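Long-range contacts in adapter protein MecA 2 (Bacillus subtilis, PDB 3JTN), which targets unfolded and aggregated proteins and ComK to the ClpC protease and takes part in Spx degradation, its C-terminal domain, present here, binding ClpC: residues I3-F7 with T63-I67; T26-H32 with L76-A82. One frame throughout, in Å; residues are numbered along the deposited sequence.

Contact 1: I3-F7 with T63-I67; sequences IIYQF and TTLTI
The side chain of I4 reaches over the loop T63-I67 with both branches, one meeting T63 and the other the start of the following helix. CG2 of I4 lies 3.5 Å from CG2 of T63, the two side chains crossing at a slant. With CG1 of I4 anti to its own carbonyl carbon (chi1 -50°), the longer branch is sent the other way, its CD1 coming within 3.5 Å of N of I67 and 4.0 Å of CB of I67. The methyl of T63 also sits 3.1 Å from O of I4, while its CB meets CB of Q6 at 4.1 Å; NE2 of Q6 is hydrogen-bonded to OE1 of Q36.

A water takes the place of a direct backbone bond, donating to O of I4 and accepting from N of T63, each at 2.9 Å. The hydroxyl of T63 turns back into its own loop: OG1, anti to the backbone N at chi1 174°, accepts from N of L65 at 3.1 Å and closes an ST turn. T66, the N-cap residue of helix 67-73, hydrogen-bonds R69 N through its OG1. Y5 points its ring to the other side of the strand, against helix 49-59. Such a strand-to-helix connection, an ST turn leading into an N-cap, belongs here to the alpha+beta fold of the MecA C-terminal domain, an antiparallel sheet with helices packed on it.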
ATOM      1  N   ILE A   3      -8.554   2.549  -1.989  1.00 57.35           N
ATOM      2  CA  ILE A   3      -7.292   3.260  -1.858  1.00 47.64           C
ATOM      3  C   ILE A   3      -6.163   2.530  -2.562  1.00 45.30           C
ATOM      4  O   ILE A   3      -5.905   1.364  -2.277  1.00 43.32           O
ATOM      5  CB  ILE A   3      -6.881   3.392  -0.397  1.00 42.29           C
ATOM      6  CG1 ILE A   3      -8.088   3.659   0.482  1.00 42.22           C
ATOM      7  CG2 ILE A   3      -5.818   4.473  -0.229  1.00 39.84           C
ATOM      8  CD1 ILE A   3      -7.719   3.971   1.914  1.00 42.02           C
ATOM      9  N   ILE A   4      -5.476   3.228  -3.460  1.00 43.69           N
ATOM     10  CA  ILE A   4      -4.312   2.681  -4.131  1.00 37.41           C
ATOM     11  C   ILE A   4      -3.327   3.813  -4.328  1.00 37.30           C
ATOM     12  O   ILE A   4      -3.659   4.836  -4.931  1.00 37.57           O
ATOM     13  CB  ILE A   4      -4.656   2.118  -5.520  1.00 37.71           C
ATOM     14  CG1 ILE A   4      -5.858   1.179  -5.445  1.00 41.12           C
ATOM     15  CG2 ILE A   4      -3.466   1.396  -6.115  1.00 33.30           C
ATOM     16  CD1 ILE A   4      -6.234   0.544  -6.780  1.00 43.36           C
ATOM     17  N   TYR A   5      -2.113   3.633  -3.823  1.00 34.78           N
ATOM     18  CA  TYR A   5      -1.072   4.613  -4.053  1.00 35.18           C
ATOM     19  C   TYR A   5       0.035   3.992  -4.872  1.00 34.35           C
ATOM     20  O   TYR A   5       0.316   2.809  -4.731  1.00 35.10           O
ATOM     21  CB  TYR A   5      -0.543   5.170  -2.727  1.00 33.39           C
ATOM     22  CG  TYR A   5      -1.209   6.472  -2.361  1.00 36.83           C
ATOM     23  CD1 TYR A   5      -0.459   7.605  -2.075  1.00 35.00           C
ATOM     24  CD2 TYR A   5      -2.593   6.579  -2.342  1.00 42.24           C
ATOM     25  CE1 TYR A   5      -1.068   8.798  -1.758  1.00 39.21           C
ATOM     26  CE2 TYR A   5      -3.216   7.773  -2.025  1.00 43.76           C
ATOM     27  CZ  TYR A   5      -2.447   8.882  -1.742  1.00 46.35           C
ATOM     28  OH  TYR A   5      -3.051  10.078  -1.420  1.00 53.74           O
ATOM     29  N   GLN A   6       0.630   4.774  -5.763  1.00 33.47           N
ATOM     30  CA  GLN A   6       1.824   4.320  -6.442  1.00 34.89           C
ATOM     31  C   GLN A   6       3.008   4.816  -5.636  1.00 41.27           C
ATOM     32  O   GLN A   6       2.899   5.779  -4.875  1.00 44.15           O
ATOM     33  CB  GLN A   6       1.877   4.821  -7.887  1.00 36.73           C
ATOM     34  CG  GLN A   6       1.944   6.315  -8.066  1.00 41.85           C
ATOM     35  CD  GLN A   6       1.849   6.706  -9.532  1.00 47.73           C
ATOM     36  OE1 GLN A   6       1.305   7.756  -9.875  1.00 51.44           O
ATOM     37  NE2 GLN A   6       2.356   5.846 -10.408  1.00 47.82           N
ATOM     38  N   PHE A   7       4.138   4.151  -5.794  1.00 44.30           N
ATOM     39  CA  PHE A   7       5.299   4.472  -4.985  1.00 44.84           C
ATOM     40  C   PHE A   7       6.543   4.612  -5.839  1.00 50.01           C
ATOM     41  O   PHE A   7       6.703   3.914  -6.839  1.00 52.92           O
ATOM     42  CB  PHE A   7       5.470   3.438  -3.870  1.00 38.85           C
ATOM     43  CG  PHE A   7       4.374   3.493  -2.851  1.00 38.71           C
ATOM     44  CD1 PHE A   7       4.489   4.312  -1.735  1.00 37.17           C
ATOM     45  CD2 PHE A   7       3.204   2.773  -3.033  1.00 37.08           C
ATOM     46  CE1 PHE A   7       3.466   4.388  -0.814  1.00 37.00           C
ATOM     47  CE2 PHE A   7       2.179   2.844  -2.112  1.00 36.34           C
ATOM     48  CZ  PHE A   7       2.304   3.647  -1.004  1.00 37.24           C
ATOM     49  N   THR A  63      -2.813   7.261  -7.625  1.00 36.59           N
ATOM     50  CA  THR A  63      -2.711   6.682  -8.947  1.00 35.12           C
ATOM     51  C   THR A  63      -4.127   6.641  -9.478  1.00 37.10           C
ATOM     52  O   THR A  63      -5.072   6.528  -8.697  1.00 35.50           O
ATOM     53  CB  THR A  63      -2.092   5.271  -8.879  1.00 32.42           C
ATOM     54  OG1 THR A  63      -2.124   4.654 -10.171  1.00 35.29           O
ATOM     55  CG2 THR A  63      -2.848   4.409  -7.881  1.00 32.31           C
ATOM     56  N   THR A  64      -4.288   6.764 -10.792  1.00 41.33           N
ATOM     57  CA  THR A  64      -5.613   6.658 -11.394  1.00 46.51           C
ATOM     58  C   THR A  64      -5.917   5.201 -11.720  1.00 50.77           C
ATOM     59  O   THR A  64      -7.017   4.867 -12.158  1.00 55.31           O
ATOM     60  CB  THR A  64      -5.746   7.510 -12.670  1.00 47.70           C
ATOM     61  OG1 THR A  64      -4.876   6.994 -13.685  1.00 43.05           O
ATOM     62  CG2 THR A  64      -5.404   8.976 -12.382  1.00 47.26           C
ATOM     63  N   LEU A  65      -4.937   4.334 -11.497  1.00 50.86           N
ATOM     64  CA  LEU A  65      -5.112   2.920 -11.791  1.00 53.30           C
ATOM     65  C   LEU A  65      -6.362   2.378 -11.121  1.00 51.45           C
ATOM     66  O   LEU A  65      -6.854   2.951 -10.160  1.00 48.72           O
ATOM     67  CB  LEU A  65      -3.892   2.115 -11.352  1.00 54.39           C
ATOM     68  CG  LEU A  65      -2.888   1.804 -12.460  1.00 58.73           C
ATOM     69  CD1 LEU A  65      -2.398   3.080 -13.121  1.00 59.90           C
ATOM     70  CD2 LEU A  65      -1.738   1.019 -11.887  1.00 59.12           C
ATOM     71  N   THR A  66      -6.893   1.287 -11.656  1.00 51.36           N
ATOM     72  CA  THR A  66      -7.940   0.554 -10.971  1.00 46.00           C
ATOM     73  C   THR A  66      -7.295  -0.653 -10.307  1.00 40.53           C
ATOM     74  O   THR A  66      -6.181  -1.053 -10.676  1.00 37.64           O
ATOM     75  CB  THR A  66      -9.034   0.116 -11.946  1.00 51.37           C
ATOM     76  OG1 THR A  66      -8.490  -0.802 -12.906  1.00 52.40           O
ATOM     77  CG2 THR A  66      -9.576   1.326 -12.675  1.00 54.63           C
ATOM     78  N   ILE A  67      -7.964  -1.222  -9.308  1.00 42.31           N
ATOM     79  CA  ILE A  67      -7.476  -2.461  -8.703  1.00 42.03           C
ATOM     80  C   ILE A  67      -7.640  -3.568  -9.730  1.00 39.97           C
ATOM     81  O   ILE A  67      -6.917  -4.564  -9.705  1.00 39.60           O
ATOM     82  CB  ILE A  67      -8.252  -2.839  -7.426  1.00 45.78           C
ATOM     83  CG1 ILE A  67      -7.560  -3.992  -6.694  1.00 47.60           C
ATOM     84  CG2 ILE A  67      -9.691  -3.217  -7.762  1.00 46.99           C
ATOM     85  CD1 ILE A  67      -6.372  -3.566  -5.854  1.00 47.76           C
TER
HETATM   86  O   HOH W   1      -5.091   7.140  -5.817  1.00 39.87           O

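Contact 2: T26-H32 with L76-A82; sequences TGGTVYH and LIMDGNA
The segments run antiparallel, with V30 and M78 as a hydrogen-bonded pair and Y31 and L76 as a non-hydrogen-bonded one. Between them the register slips by a residue: O of V30 accepts from N of I77 at 2.9 Å and from N of M78 at 3.2 Å, the latter on a lone pair. This is a classic beta bulge, placed in the edge strand 75-78 of the domain's antiparallel sheet. In return V30 N donates to O of M78, and A82 N, starting helix 82-87, to O of G28.

V30 spreads its methyls: CG1 meets CB of I77, while CG2 packs on CB of A82 at 3.5 Å and on CE of M78. On the face carrying Y31, CD1 of L76 rests against both CG2 of T29 (3.6 Å) and CE1 of Y31 (3.7 Å). At T29, chi1 of -74° turns OG1 toward N of G80, accepting a bent bond at 2.9 Å, and leaves CG2 anti to the backbone N, facing L76. A valine here would lack the hydroxyl, and the turn at D79-G80 would probably be held less firmly. With phi at 92°, any CB at G28 would collide with O of G27 and press on CB of A82.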
ATOM      1  N   THR A  26      -2.373  -3.391   9.419  1.00 33.43           N
ATOM      2  CA  THR A  26      -1.371  -4.440   9.260  1.00 36.62           C
ATOM      3  C   THR A  26      -1.532  -5.204   7.939  1.00 34.13           C
ATOM      4  O   THR A  26      -0.821  -6.166   7.667  1.00 31.14           O
ATOM      5  CB  THR A  26      -1.394  -5.389  10.488  1.00 61.33           C
ATOM      6  OG1 THR A  26      -0.934  -4.680  11.647  1.00 62.22           O
ATOM      7  CG2 THR A  26      -0.512  -6.584  10.275  1.00 62.25           C
ATOM      8  N   GLY A  27      -2.452  -4.750   7.098  1.00 35.78           N
ATOM      9  CA  GLY A  27      -2.735  -5.450   5.862  1.00 33.80           C
ATOM     10  C   GLY A  27      -2.072  -4.819   4.659  1.00 35.87           C
ATOM     11  O   GLY A  27      -0.865  -4.625   4.628  1.00 38.11           O
ATOM     12  N   GLY A  28      -2.867  -4.491   3.650  1.00 34.88           N
ATOM     13  CA  GLY A  28      -2.326  -3.935   2.430  1.00 32.97           C
ATOM     14  C   GLY A  28      -2.018  -4.977   1.375  1.00 32.45           C
ATOM     15  O   GLY A  28      -1.575  -6.087   1.662  1.00 33.06           O
ATOM     16  N   THR A  29      -2.248  -4.610   0.130  1.00 32.90           N
ATOM     17  CA  THR A  29      -1.875  -5.466  -0.971  1.00 31.14           C
ATOM     18  C   THR A  29      -0.934  -4.720  -1.882  1.00 32.00           C
ATOM     19  O   THR A  29      -1.283  -3.679  -2.438  1.00 33.05           O
ATOM     20  CB  THR A  29      -3.093  -5.915  -1.754  1.00 34.45           C
ATOM     21  OG1 THR A  29      -3.788  -6.905  -0.989  1.00 38.20           O
ATOM     22  CG2 THR A  29      -2.663  -6.514  -3.083  1.00 32.85           C
ATOM     23  N   VAL A  30       0.271  -5.247  -2.022  1.00 33.43           N
ATOM     24  CA  VAL A  30       1.266  -4.632  -2.884  1.00 33.47           C
ATOM     25  C   VAL A  30       1.239  -5.261  -4.262  1.00 31.76           C
ATOM     26  O   VAL A  30       1.335  -6.479  -4.389  1.00 31.94           O
ATOM     27  CB  VAL A  30       2.686  -4.784  -2.308  1.00 28.11           C
ATOM     28  CG1 VAL A  30       3.723  -4.271  -3.305  1.00 27.47           C
ATOM     29  CG2 VAL A  30       2.795  -4.058  -0.972  1.00 22.91           C
ATOM     30  N   TYR A  31       1.111  -4.419  -5.284  1.00 29.04           N
ATOM     31  CA  TYR A  31       1.214  -4.859  -6.666  1.00 31.82           C
ATOM     32  C   TYR A  31       2.449  -4.264  -7.317  1.00 33.38           C
ATOM     33  O   TYR A  31       2.889  -3.190  -6.938  1.00 30.60           O
ATOM     34  CB  TYR A  31      -0.003  -4.403  -7.467  1.00 37.39           C
ATOM     35  CG  TYR A  31      -1.306  -5.000  -7.016  1.00 42.37           C
ATOM     36  CD1 TYR A  31      -1.695  -6.266  -7.435  1.00 47.34           C
ATOM     37  CD2 TYR A  31      -2.158  -4.293  -6.181  1.00 47.47           C
ATOM     38  CE1 TYR A  31      -2.905  -6.820  -7.025  1.00 52.20           C
ATOM     39  CE2 TYR A  31      -3.368  -4.833  -5.768  1.00 51.04           C
ATOM     40  CZ  TYR A  31      -3.736  -6.097  -6.191  1.00 54.93           C
ATOM     41  OH  TYR A  31      -4.941  -6.632  -5.777  1.00 61.59           O
ATOM     42  N   HIS A  32       3.002  -4.967  -8.304  1.00 36.51           N
ATOM     43  CA  HIS A  32       4.021  -4.380  -9.163  1.00 37.58           C
ATOM     44  C   HIS A  32       3.452  -4.304 -10.561  1.00 39.76           C
ATOM     45  O   HIS A  32       3.040  -5.307 -11.130  1.00 40.68           O
ATOM     46  CB  HIS A  32       5.318  -5.194  -9.167  1.00 37.18           C
ATOM     47  CG  HIS A  32       6.388  -4.600 -10.028  1.00 44.06           C
ATOM     48  ND1 HIS A  32       7.140  -3.513  -9.637  1.00 46.82           N
ATOM     49  CD2 HIS A  32       6.825  -4.932 -11.265  1.00 48.86           C
ATOM     50  CE1 HIS A  32       7.999  -3.205 -10.593  1.00 49.01           C
ATOM     51  NE2 HIS A  32       7.828  -4.052 -11.592  1.00 50.47           N
ATOM     52  N   LEU A  76       1.201  -9.545  -8.338  1.00 46.86           N
ATOM     53  CA  LEU A  76       0.807  -9.582  -6.936  1.00 44.38           C
ATOM     54  C   LEU A  76       2.016  -9.933  -6.082  1.00 45.28           C
ATOM     55  O   LEU A  76       2.535 -11.047  -6.131  1.00 46.82           O
ATOM     56  CB  LEU A  76      -0.326 -10.591  -6.716  1.00 42.69           C
ATOM     57  CG  LEU A  76      -0.880 -10.785  -5.303  1.00 40.61           C
ATOM     58  CD1 LEU A  76      -1.550  -9.511  -4.797  1.00 37.68           C
ATOM     59  CD2 LEU A  76      -1.872 -11.954  -5.291  1.00 41.10           C
ATOM     60  N   ILE A  77       2.477  -8.971  -5.302  1.00 43.68           N
ATOM     61  CA  ILE A  77       3.657  -9.193  -4.495  1.00 42.02           C
ATOM     62  C   ILE A  77       3.218  -9.646  -3.115  1.00 36.55           C
ATOM     63  O   ILE A  77       3.759 -10.601  -2.556  1.00 32.60           O
ATOM     64  CB  ILE A  77       4.513  -7.917  -4.384  1.00 36.53           C
ATOM     65  CG1 ILE A  77       4.687  -7.282  -5.761  1.00 36.80           C
ATOM     66  CG2 ILE A  77       5.867  -8.245  -3.787  1.00 32.84           C
ATOM     67  CD1 ILE A  77       5.392  -8.191  -6.733  1.00 41.12           C
ATOM     68  N   MET A  78       2.234  -8.946  -2.565  1.00 34.21           N
ATOM     69  CA  MET A  78       1.759  -9.260  -1.235  1.00 36.52           C
ATOM     70  C   MET A  78       0.268  -9.043  -1.173  1.00 38.89           C
ATOM     71  O   MET A  78      -0.214  -7.936  -1.401  1.00 37.33           O
ATOM     72  CB  MET A  78       2.459  -8.386  -0.198  1.00 33.85           C
ATOM     73  CG  MET A  78       3.964  -8.463  -0.262  1.00 32.57           C
ATOM     74  SD  MET A  78       4.758  -7.275   0.836  1.00 39.62           S
ATOM     75  CE  MET A  78       5.856  -6.519  -0.338  1.00 46.66           C
ATOM     76  N   ASP A  79      -0.467 -10.106  -0.871  1.00 42.62           N
ATOM     77  CA  ASP A  79      -1.916 -10.014  -0.797  1.00 47.94           C
ATOM     78  C   ASP A  79      -2.387  -9.924   0.643  1.00 48.53           C
ATOM     79  O   ASP A  79      -2.303 -10.904   1.388  1.00 49.07           O
ATOM     80  CB  ASP A  79      -2.573 -11.223  -1.471  1.00 55.54           C
ATOM     81  CG  ASP A  79      -4.096 -11.187  -1.379  1.00 57.59           C
ATOM     82  OD1 ASP A  79      -4.703 -10.209  -1.875  1.00 52.90           O
ATOM     83  OD2 ASP A  79      -4.683 -12.140  -0.816  1.00 62.33           O
ATOM     84  N   GLY A  80      -2.872  -8.743   1.025  1.00 45.61           N
ATOM     85  CA  GLY A  80      -3.586  -8.563   2.276  1.00 41.87           C
ATOM     86  C   GLY A  80      -2.731  -8.580   3.524  1.00 41.29           C
ATOM     87  O   GLY A  80      -3.237  -8.356   4.621  1.00 46.43           O
ATOM     88  N   ASN A  81      -1.441  -8.850   3.373  1.00 39.96           N
ATOM     89  CA  ASN A  81      -0.538  -8.837   4.521  1.00 42.18           C
ATOM     90  C   ASN A  81       0.751  -8.080   4.235  1.00 37.32           C
ATOM     91  O   ASN A  81       1.778  -8.329   4.857  1.00 36.01           O
ATOM     92  CB  ASN A  81      -0.223 -10.259   4.985  1.00 48.03           C
ATOM     93  CG  ASN A  81       0.332 -11.121   3.872  1.00 54.02           C
ATOM     94  OD1 ASN A  81       0.633 -10.627   2.781  1.00 54.60           O
ATOM     95  ND2 ASN A  81       0.475 -12.416   4.140  1.00 56.08           N
ATOM     96  N   ALA A  82       0.685  -7.152   3.287  1.00 36.76           N
ATOM     97  CA  ALA A  82       1.835  -6.320   2.926  1.00 33.03           C
ATOM     98  C   ALA A  82       2.587  -5.751   4.126  1.00 35.14           C
ATOM     99  O   ALA A  82       3.802  -5.948   4.266  1.00 37.46           O
ATOM    100  CB  ALA A  82       1.392  -5.195   2.026  1.00 27.63           C
TER

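Both contacts draw on one antiparallel sheet, in the order 61-62, 3-7, 36-41, 29-33, 75-78, and their centres lie 13 Å apart. Contact 1 involves strand 3-7 and the loop leaving edge strand 61-62; contact 2 joins strand 29-33 to the other edge strand, 75-78. Strand 36-41 lies between them. Along the chain the segments alternate, 3-7, 26-32, 63-67, 76-82. Helix 67-73 runs from one contact to the other, CD1 of I67 at its start lying 3.3 Å from CE2 of Y31. Contact 1 thus packs a loop on strand 3-7 and contact 2 adds an edge strand, both tying late parts of the chain to the sheet of the ClpC-interacting domain.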